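Local coordinates for protein orotidine 5'-phosphate decarboxylase (Methanocaldococcus jannaschii, PDB 4LUI) that catalyses the decarboxylation of orotidine 5'-monophosphate to uridine 5'-monophosphate, the last step of de novo UMP biosynthesis, and works as a homodimer, at residues T88-A93 and Q118-K123. Numbering follows the deposited sequence.
Sequences TNEKIA and QDVAKK
Ala93 and Val120 mark the closest approach of two helical backbones, segments 88-93 and 118-123, with their CA atoms 6.5 Å apart and no hydrogen bond running between the two segments. The contact is apolar and turns on Val120, whose CB is directed toward the other helix and whose two branches straddle one turn of it. Val120 CB lies 3.9 Å from Ala93 CB. With CG1 anti to the backbone N (chi1 170°) and CG2 anti to the carbonyl carbon, the branches part: Val120 CG1 sits 3.9 Å from Ala93 C, packing on backbone as well as on the methyl, while Val120 CG2 reaches one turn back, to 3.8 Å from Glu90 CG and 3.8 Å from Glu90 O. The extended chain of Glu90 crosses Val120 at about a right angle; its CG methylene does the packing, while OE2 forms a weak, long ion pair with Lys94. Trimming Val120 to an alanine removes both branches and is likely to open a gap beside the Ala93 carbonyl and leave Glu90 CG without its apolar neighbour. Elsewhere between the two helices, Asn89 ND2 donates a hydrogen bond to Ser113 O, and Ala93 also rests on Val117. Helices 86-97 and 111-124 follow barrel strands 75-82 and 102-106, and this is the packing of neighbouring helices on the outside of a TIM barrel, formed by successive beta-alpha units.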
# COMPACT_ATOMS: atom_id res chain seq x y z
N THR B 88 -0.80 -1.97 12.34
CA THR B 88 -0.06 -1.17 11.38
C THR B 88 -0.99 -0.25 10.58
O THR B 88 -0.66 0.91 10.32
CB THR B 88 0.78 -2.06 10.48
OG1 THR B 88 1.74 -2.74 11.29
CG2 THR B 88 1.53 -1.23 9.43
N ASN B 89 -2.15 -0.78 10.19
CA ASN B 89 -3.15 0.03 9.50
C ASN B 89 -3.52 1.26 10.32
O ASN B 89 -3.67 2.36 9.77
CB ASN B 89 -4.42 -0.78 9.20
CG ASN B 89 -4.34 -1.53 7.90
OD1 ASN B 89 -3.25 -1.80 7.39
ND2 ASN B 89 -5.50 -1.87 7.34
N GLU B 90 -3.67 1.07 11.64
CA GLU B 90 -4.02 2.17 12.53
C GLU B 90 -2.94 3.27 12.50
O GLU B 90 -3.25 4.46 12.40
CB GLU B 90 -4.25 1.67 13.95
CG GLU B 90 -4.38 2.80 14.96
CD GLU B 90 -4.52 2.29 16.37
OE1 GLU B 90 -4.38 1.07 16.58
OE2 GLU B 90 -4.78 3.12 17.27
N LYS B 91 -1.68 2.86 12.56
CA LYS B 91 -0.56 3.80 12.55
C LYS B 91 -0.48 4.56 11.22
O LYS B 91 -0.24 5.77 11.21
CB LYS B 91 0.76 3.07 12.83
CG LYS B 91 0.86 2.51 14.24
CD LYS B 91 2.14 1.71 14.42
CE LYS B 91 2.14 0.99 15.76
NZ LYS B 91 3.29 0.03 15.84
N ILE B 92 -0.64 3.84 10.11
CA ILE B 92 -0.67 4.47 8.79
C ILE B 92 -1.83 5.47 8.70
O ILE B 92 -1.65 6.59 8.22
CB ILE B 92 -0.77 3.41 7.67
CG1 ILE B 92 0.51 2.58 7.62
CG2 ILE B 92 -1.00 4.11 6.31
CD1 ILE B 92 0.45 1.38 6.68
N ALA B 93 -3.00 5.06 9.18
CA ALA B 93 -4.17 5.94 9.15
C ALA B 93 -3.95 7.23 9.95
O ALA B 93 -4.32 8.32 9.50
CB ALA B 93 -5.39 5.20 9.66
N GLN B 118 -11.00 2.79 9.96
CA GLN B 118 -12.25 3.48 10.26
C GLN B 118 -12.27 4.10 11.65
O GLN B 118 -12.75 5.23 11.83
CB GLN B 118 -13.43 2.51 10.14
CG GLN B 118 -13.76 2.13 8.72
CD GLN B 118 -15.01 1.29 8.69
OE1 GLN B 118 -14.99 0.13 9.09
NE2 GLN B 118 -16.12 1.88 8.26
N ASP B 119 -11.76 3.37 12.63
CA ASP B 119 -11.77 3.85 14.01
C ASP B 119 -10.96 5.15 14.14
O ASP B 119 -11.36 6.06 14.88
CB ASP B 119 -11.27 2.77 14.97
CG ASP B 119 -12.29 1.65 15.16
OD1 ASP B 119 -13.43 1.76 14.66
OD2 ASP B 119 -11.94 0.65 15.83
N VAL B 120 -9.85 5.24 13.42
CA VAL B 120 -9.05 6.46 13.41
C VAL B 120 -9.81 7.57 12.70
O VAL B 120 -9.90 8.70 13.21
CB VAL B 120 -7.70 6.23 12.68
CG1 VAL B 120 -6.95 7.57 12.45
CG2 VAL B 120 -6.85 5.26 13.46
N ALA B 121 -10.35 7.25 11.53
CA ALA B 121 -11.04 8.24 10.69
C ALA B 121 -12.26 8.83 11.39
O ALA B 121 -12.53 10.03 11.27
CB ALA B 121 -11.44 7.63 9.37
N LYS B 122 -13.00 7.99 12.12
CA LYS B 122 -14.22 8.44 12.79
C LYS B 122 -13.94 9.53 13.81
O LYS B 122 -14.68 10.51 13.91
CB LYS B 122 -14.91 7.25 13.47
CG LYS B 122 -15.65 6.34 12.52
CD LYS B 122 -16.42 5.26 13.28
CE LYS B 122 -17.17 4.34 12.33
NZ LYS B 122 -17.84 3.23 13.07
N LYS B 123 -12.87 9.35 14.58
CA LYS B 123 -12.52 10.34 15.58
C LYS B 123 -12.14 11.68 14.95
O LYS B 123 -12.27 12.72 15.60
CB LYS B 123 -11.39 9.81 16.48
CG LYS B 123 -11.80 8.61 17.30
CD LYS B 123 -10.71 8.19 18.26
CE LYS B 123 -11.13 6.96 19.04
NZ LYS B 123 -12.43 7.14 19.75